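Side-chain contacts in OsmC-like protein (Jannaschia sp., PDB 3CJE), which probably protects the cell against organic hydroperoxides by thiol-dependent reduction, as OsmC-family peroxidases do: residues Leu65-Leu70 against Val94-Val99; Ile120-Pro125 against Glu129-Leu134; Arg155-Leu158 against Thr163-Asp166. One frame throughout, in Å; residues are numbered along the deposited sequence. Where two conformers were deposited one is given.

Interaction 1. Residues Leu65-Leu70 against Val94-Val99; sequences LFIAGL and VECRVV
Ile67 reaches across from the helix to the strand and lies against Cys96 and Val98, and these three side chains make up most of the contact. Its CG1 branch does the touching. With CG1 anti to the backbone N (chi1 -162°) and the chain extended onward to CD1 (chi2 171°), the branch projects outward from the helix and ends over the strand. There, in one of two Cys96 conformers, CG1 meets SG of Cys96 at 3.8 Å, while CD1 packs at 3.8 Å on CG2 of Val98. The same methyl comes to 3.7 Å from the backbone O of Cys96, so the branch rests on main chain as well as on side chains. Ile67 and Val98 run past each other in opposite directions and meet alongside, through CG2 of the valine alone. Leu70, one turn further along the helix, places CD2 4.0 Å from the same SG position of Cys96, roughly at right angles to the Ile67 branch. No hydrogen bond crosses between the segments; the contact is apolar and fully buried. The short helix and strand segments run at 140° to each other, their axes 9.3 Å apart at closest approach. Cys96 and Val98, two residues apart, face the helix, and Arg97 between them points away. Around this contact, strand 93-105 is hydrogen-bonded on one side to strand 13-24 and on the other to strand 108-121. Ile67 also touches Phe17 and Val33 of the sheet, and helix 62-81 thus packs across several strands, with Phe66 and Ala68 meeting Leu144 and Leu65 of the second subunit.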
# COMPACT_ATOMS: atom_id res chain seq x y z
N LEU A 65 -2.77 -3.00 5.85
CA LEU A 65 -3.07 -3.38 4.46
C LEU A 65 -1.91 -2.98 3.54
O LEU A 65 -1.55 -3.74 2.64
CB LEU A 65 -4.40 -2.79 4.01
CG LEU A 65 -5.68 -3.25 4.70
CD1 LEU A 65 -6.90 -2.63 3.95
CD2 LEU A 65 -5.80 -4.73 4.72
N PHE A 66 -1.34 -1.78 3.72
CA PHE A 66 -0.21 -1.33 2.89
C PHE A 66 0.98 -2.30 2.97
O PHE A 66 1.51 -2.74 1.96
CB PHE A 66 0.25 0.06 3.32
CG PHE A 66 1.53 0.46 2.68
CD1 PHE A 66 1.58 0.80 1.33
CD2 PHE A 66 2.73 0.42 3.39
CE1 PHE A 66 2.81 1.15 0.74
CE2 PHE A 66 3.95 0.78 2.78
CZ PHE A 66 3.97 1.12 1.46
N ILE A 67 1.44 -2.61 4.19
CA ILE A 67 2.64 -3.44 4.33
C ILE A 67 2.40 -4.87 3.84
O ILE A 67 3.27 -5.49 3.25
CB ILE A 67 3.27 -3.39 5.73
CG1 ILE A 67 4.72 -3.89 5.69
CG2 ILE A 67 2.42 -4.09 6.78
CD1 ILE A 67 5.52 -3.69 6.98
N ALA A 68 1.18 -5.39 4.07
CA ALA A 68 0.78 -6.70 3.53
C ALA A 68 0.81 -6.68 2.00
O ALA A 68 1.30 -7.60 1.37
CB ALA A 68 -0.58 -7.13 4.04
N GLY A 69 0.29 -5.62 1.40
CA GLY A 69 0.32 -5.44 -0.04
C GLY A 69 1.71 -5.44 -0.60
O GLY A 69 2.02 -6.10 -1.58
N LEU A 70 2.60 -4.68 0.04
CA LEU A 70 3.99 -4.58 -0.43
C LEU A 70 4.66 -5.93 -0.34
O LEU A 70 5.26 -6.38 -1.29
CB LEU A 70 4.72 -3.57 0.43
CG LEU A 70 6.21 -3.45 0.10
CD1 LEU A 70 6.53 -3.14 -1.41
CD2 LEU A 70 6.85 -2.44 1.06
N VAL A 94 9.46 -13.93 3.32
CA VAL A 94 9.86 -12.55 3.13
C VAL A 94 9.49 -11.75 4.35
O VAL A 94 8.33 -11.80 4.78
CB VAL A 94 9.24 -11.92 1.87
CG1 VAL A 94 9.55 -10.39 1.76
CG2 VAL A 94 9.72 -12.70 0.63
N GLU A 95 10.46 -11.02 4.90
CA GLU A 95 10.26 -10.21 6.11
C GLU A 95 10.41 -8.75 5.70
O GLU A 95 11.40 -8.38 5.07
CB GLU A 95 11.31 -10.56 7.17
CG GLU A 95 11.34 -12.05 7.59
CD GLU A 95 12.51 -12.49 8.57
OE1 GLU A 95 13.72 -12.54 8.18
OE2 GLU A 95 12.18 -12.85 9.73
N CYS A 96 9.44 -7.92 6.04
CA CYS A 96 9.44 -6.51 5.65
C CYS A 96 9.24 -5.65 6.90
O CYS A 96 8.38 -5.97 7.74
CB CYS A 96 8.33 -6.26 4.65
SG CYS A 96 8.12 -4.53 4.19
N ARG A 97 10.02 -4.58 7.01
CA ARG A 97 9.90 -3.63 8.10
C ARG A 97 9.85 -2.24 7.51
O ARG A 97 10.70 -1.87 6.68
CB ARG A 97 11.08 -3.72 9.08
CG ARG A 97 10.98 -2.76 10.23
CD ARG A 97 12.10 -3.07 11.22
NE ARG A 97 12.09 -2.20 12.37
CZ ARG A 97 12.82 -1.09 12.48
NH1 ARG A 97 13.63 -0.68 11.49
NH2 ARG A 97 12.72 -0.39 13.60
N VAL A 98 8.82 -1.49 7.88
CA VAL A 98 8.66 -0.13 7.40
C VAL A 98 8.53 0.80 8.62
O VAL A 98 7.78 0.52 9.56
CB VAL A 98 7.45 0.04 6.46
CG1 VAL A 98 7.39 1.48 5.89
CG2 VAL A 98 7.52 -0.99 5.29
N VAL A 99 9.25 1.91 8.59
CA VAL A 99 9.28 2.91 9.63
C VAL A 99 8.87 4.25 9.03
O VAL A 99 9.42 4.68 8.01
CB VAL A 99 10.66 3.06 10.30
CG1 VAL A 99 10.58 4.08 11.46
CG2 VAL A 99 11.15 1.68 10.76

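Interaction 2. Residues Ile120-Pro125 against Glu129-Leu134; sequences IILHSP and EAQQAL. With GOL (glycerol), chain G.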
# COMPACT_ATOMS: atom_id res chain seq x y z
N ILE A 120 14.82 -11.51 2.32
CA ILE A 120 14.24 -12.56 1.52
C ILE A 120 14.96 -13.88 1.81
O ILE A 120 16.20 -13.93 1.79
CB ILE A 120 14.36 -12.18 0.05
CG1 ILE A 120 13.51 -10.94 -0.28
CG2 ILE A 120 13.95 -13.39 -0.82
CD1 ILE A 120 13.89 -10.19 -1.52
N ILE A 121 14.18 -14.93 2.08
CA ILE A 121 14.69 -16.28 2.33
C ILE A 121 14.12 -17.23 1.29
O ILE A 121 12.90 -17.51 1.26
CB ILE A 121 14.34 -16.79 3.75
CG1 ILE A 121 14.81 -15.77 4.78
CG2 ILE A 121 14.95 -18.19 3.94
CD1 ILE A 121 14.35 -16.11 6.23
N LEU A 122 15.01 -17.71 0.41
CA LEU A 122 14.59 -18.54 -0.72
C LEU A 122 14.71 -20.05 -0.54
O LEU A 122 14.08 -20.81 -1.31
CB LEU A 122 15.36 -18.15 -1.99
CG LEU A 122 15.29 -16.72 -2.50
CD1 LEU A 122 16.13 -16.49 -3.78
CD2 LEU A 122 13.77 -16.30 -2.77
N HIS A 123 15.57 -20.49 0.39
CA HIS A 123 15.88 -21.92 0.55
C HIS A 123 16.20 -22.55 -0.81
O HIS A 123 15.68 -23.60 -1.16
CB HIS A 123 14.75 -22.70 1.23
CG HIS A 123 14.33 -22.13 2.54
ND1 HIS A 123 13.12 -21.49 2.72
CD2 HIS A 123 14.96 -22.09 3.74
CE1 HIS A 123 13.02 -21.10 3.98
NE2 HIS A 123 14.12 -21.44 4.61
N SER A 124 17.07 -21.89 -1.57
CA SER A 124 17.33 -22.28 -2.94
C SER A 124 18.62 -23.07 -3.06
O SER A 124 19.60 -22.74 -2.40
CB SER A 124 17.49 -20.99 -3.78
OG SER A 124 18.02 -21.23 -5.08
N PRO A 125 18.66 -24.09 -3.93
CA PRO A 125 19.89 -24.83 -4.18
C PRO A 125 20.77 -24.23 -5.29
O PRO A 125 21.73 -24.89 -5.73
CB PRO A 125 19.36 -26.17 -4.64
CG PRO A 125 18.17 -25.79 -5.44
CD PRO A 125 17.53 -24.67 -4.68
N GLU A 129 24.24 -15.74 -7.43
CA GLU A 129 24.08 -14.81 -8.58
C GLU A 129 22.70 -14.97 -9.26
O GLU A 129 22.08 -14.00 -9.72
CB GLU A 129 25.15 -15.03 -9.67
CG GLU A 129 26.57 -15.21 -9.17
CD GLU A 129 26.87 -16.65 -8.85
OE1 GLU A 129 27.26 -17.41 -9.79
OE2 GLU A 129 26.71 -17.00 -7.68
N ALA A 130 22.26 -16.22 -9.34
CA ALA A 130 20.95 -16.54 -9.94
C ALA A 130 19.80 -16.04 -9.05
O ALA A 130 18.76 -15.53 -9.53
CB ALA A 130 20.81 -18.08 -10.19
N GLN A 131 20.00 -16.20 -7.74
CA GLN A 131 19.03 -15.74 -6.74
C GLN A 131 18.94 -14.22 -6.75
O GLN A 131 17.86 -13.62 -6.69
CB GLN A 131 19.43 -16.24 -5.37
CG GLN A 131 19.36 -17.78 -5.23
CD GLN A 131 19.84 -18.22 -3.88
OE1 GLN A 131 19.38 -17.72 -2.86
NE2 GLN A 131 20.84 -19.09 -3.86
N GLN A 132 20.09 -13.56 -6.84
CA GLN A 132 20.11 -12.10 -6.95
C GLN A 132 19.41 -11.62 -8.24
O GLN A 132 18.68 -10.60 -8.19
CB GLN A 132 21.54 -11.60 -6.88
CG GLN A 132 22.12 -11.74 -5.46
CD GLN A 132 23.56 -11.30 -5.43
OE1 GLN A 132 24.36 -11.65 -6.31
NE2 GLN A 132 23.90 -10.51 -4.41
N ALA A 133 19.59 -12.32 -9.35
CA ALA A 133 18.94 -11.95 -10.63
C ALA A 133 17.42 -12.01 -10.44
O ALA A 133 16.69 -11.13 -10.92
CB ALA A 133 19.35 -12.87 -11.74
N LEU A 134 16.97 -13.05 -9.75
CA LEU A 134 15.52 -13.23 -9.49
C LEU A 134 15.00 -12.09 -8.62
O LEU A 134 13.94 -11.50 -8.90
CB LEU A 134 15.26 -14.55 -8.80
CG LEU A 134 13.83 -14.82 -8.34
CD1 LEU A 134 12.80 -14.73 -9.49
CD2 LEU A 134 13.72 -16.19 -7.63
C1 GOL G . 23.36 -20.16 -0.54
O1 GOL G . 22.50 -19.62 0.46
C2 GOL G . 22.77 -21.34 -1.30
O2 GOL G . 21.44 -20.89 -1.71
C3 GOL G . 23.67 -21.59 -2.57
O3 GOL G . 22.94 -22.60 -3.22
O HOH W 1 18.85 -20.05 -0.35
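The turn that leads from strand 108-121, outermost in its own chain, into helix 128-141 folds back against the first turn of that helix, and Gln131 fills the angle between them. Its side chain is extended beyond CG (chi2 177°) and runs past Leu122 in the opposite direction, so that CD1 of Leu122 lies 3.7 Å from CB of Gln131 and 3.6 Å from its OE1. The amide end reaches Ser124, whose CB sits 3.6 Å from CD of Gln131. No direct hydrogen bond joins the two segments. Instead, NE2 of Gln131 bonds to the backbone O of Asp126, and OG of Ser124 to the backbone N of the same residue, which ties the turn together from within. A glycerol, probably from the crystallisation liquor, also bridges here: its O2 accepts from NE2 of Gln131 at 2.9 Å and donates to the backbone O of Ser124 at 2.7 Å, and the molecule bonds to Asp126 O as well. A water accepts from Ser124 N at 2.8 Å. Leu122 and Gln131 both pack on Leu158 of the second subunit. The arrangement is a strand-to-helix connection with an ST turn at Ser124, braced by a glutamine of the first helical turn.

Interaction 3. Residues Arg155-Leu158 against Thr163-Asp166; sequences RHRL and TFID
Arg157 and Phe164 meet with the arginine's guanidinium laid over the start of the phenylalanine side chain. CB of Phe164 stands over the centre of one guanidinium face, 3.5 Å from CZ of Arg157. The two side chains cross at about a right angle, yet the guanidinium and ring planes are only 12° apart; NH2 of Arg157 approaches the ring obliquely, 3.9 Å from CD2 of Phe164. A bend at chi3 (-58°) turns the guanidinium into this position. Over its opposite face lies NH2 of Arg155, so the group is sandwiched between an arginine and the phenylalanine. Nearer the backbone, CG of Arg157 passes 3.8 Å from OD1 of Asp166, although the charged ends of the two side chains do not meet.

These side chains are positioned by the hairpin backbone. Leu158 and Ile165 form an antiparallel hydrogen-bonded pair: Leu158 N donates to Ile165 O at 2.8 Å, and Ile165 N to Leu158 O at 2.9 Å. Ile165 O also receives a CA-H...O contact from Arg157, at 3.1 Å from its CA. On the sheet face away from the arginines, CB of Leu158 and CG1 of Ile165 are 4.4 Å apart.

Further out, the second subunit supplies the acidic partners. Arg157 makes a salt bridge through NE to Asp119 of that subunit and Arg155 one to its Glu117, while His156 is hydrogen-bonded to its Glu145. Residues 155-158 pair in parallel with a strand of the same subunit, extending its sheet. The two closely set guanidinium groups thus each have a carboxylate partner, which probably balances their charge, and in Arg157 packing over the faces and ionic bonding at NE engage different parts of one group.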
# COMPACT_ATOMS: atom_id res chain seq x y z
N ARG A 155 -3.52 13.49 -7.57
CA ARG A 155 -4.48 14.57 -7.83
C ARG A 155 -5.64 14.41 -6.88
O ARG A 155 -6.32 13.39 -6.89
CB ARG A 155 -4.97 14.55 -9.26
CG ARG A 155 -6.00 15.69 -9.53
CD ARG A 155 -6.70 15.65 -10.88
NE ARG A 155 -7.69 14.57 -10.90
CZ ARG A 155 -8.47 14.27 -11.93
NH1 ARG A 155 -8.39 14.95 -13.07
NH2 ARG A 155 -9.32 13.26 -11.81
N HIS A 156 -5.90 15.44 -6.07
CA HIS A 156 -7.04 15.42 -5.19
C HIS A 156 -8.09 16.36 -5.68
O HIS A 156 -7.77 17.47 -6.09
CB HIS A 156 -6.69 15.85 -3.77
CG HIS A 156 -5.70 14.95 -3.10
ND1 HIS A 156 -4.35 15.02 -3.35
CD2 HIS A 156 -5.87 13.97 -2.19
CE1 HIS A 156 -3.73 14.10 -2.63
NE2 HIS A 156 -4.63 13.46 -1.89
N ARG A 157 -9.35 15.93 -5.59
CA ARG A 157 -10.47 16.81 -5.89
C ARG A 157 -11.55 16.72 -4.82
O ARG A 157 -11.70 15.70 -4.15
CB ARG A 157 -11.06 16.51 -7.25
CG ARG A 157 -10.03 16.67 -8.43
CD ARG A 157 -10.73 16.63 -9.75
NE ARG A 157 -11.47 15.38 -9.92
CZ ARG A 157 -12.26 15.14 -10.97
NH1 ARG A 157 -12.35 16.02 -11.96
NH2 ARG A 157 -12.96 14.02 -11.02
N LEU A 158 -12.31 17.79 -4.66
CA LEU A 158 -13.36 17.90 -3.69
C LEU A 158 -14.67 18.13 -4.45
O LEU A 158 -14.74 19.03 -5.31
CB LEU A 158 -13.12 19.14 -2.80
CG LEU A 158 -14.25 19.54 -1.89
CD1 LEU A 158 -14.64 18.44 -0.85
CD2 LEU A 158 -13.93 20.87 -1.15
N THR A 163 -19.80 19.17 -9.58
CA THR A 163 -18.49 19.18 -10.14
C THR A 163 -17.46 18.86 -9.06
O THR A 163 -17.80 18.80 -7.89
CB THR A 163 -18.15 20.53 -10.82
OG1 THR A 163 -17.03 20.32 -11.71
CG2 THR A 163 -17.84 21.63 -9.80
N PHE A 164 -16.24 18.63 -9.51
CA PHE A 164 -15.11 18.37 -8.62
C PHE A 164 -14.08 19.46 -8.86
O PHE A 164 -13.69 19.71 -10.02
CB PHE A 164 -14.49 17.01 -8.96
CG PHE A 164 -15.20 15.87 -8.34
CD1 PHE A 164 -14.90 15.49 -7.05
CD2 PHE A 164 -16.18 15.16 -9.05
CE1 PHE A 164 -15.54 14.41 -6.46
CE2 PHE A 164 -16.83 14.07 -8.44
CZ PHE A 164 -16.50 13.71 -7.14
N ILE A 165 -13.67 20.13 -7.80
CA ILE A 165 -12.65 21.16 -7.87
C ILE A 165 -11.35 20.66 -7.25
O ILE A 165 -11.34 19.73 -6.44
CB ILE A 165 -13.11 22.49 -7.23
CG1 ILE A 165 -13.15 22.40 -5.70
CG2 ILE A 165 -14.51 22.91 -7.79
CD1 ILE A 165 -13.44 23.78 -5.01
N ASP A 166 -10.24 21.27 -7.63
CA ASP A 166 -8.95 20.82 -7.10
C ASP A 166 -8.83 21.10 -5.62
O ASP A 166 -9.35 22.09 -5.14
CB ASP A 166 -7.79 21.43 -7.90
CG ASP A 166 -7.73 20.88 -9.33
OD1 ASP A 166 -7.98 19.66 -9.55
OD2 ASP A 166 -7.41 21.68 -10.24

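Overall arrangement
Interaction 1 lies in the core, its centre about 4 Å from that of the chain, and is wholly apolar. Interaction 2 is also buried but further out, and adds a buried amide to its hydrocarbon contacts; interaction 3, partly buried, combines backbone pairing with a guanidinium covered on both faces. Interactions 1 and 2 share a sheet, since strands 93-105 and 108-121 are neighbours in it, and they touch through Val94 and Ile120. Interaction 3 stands apart within the chain, its centre about 45 Å from that of interaction 2, on the opposite side of the chain's centre. In the dimer its hairpin meets the region of interaction 2 on the other subunit, and Phe164 meets Glu95 of interaction 1's strand there.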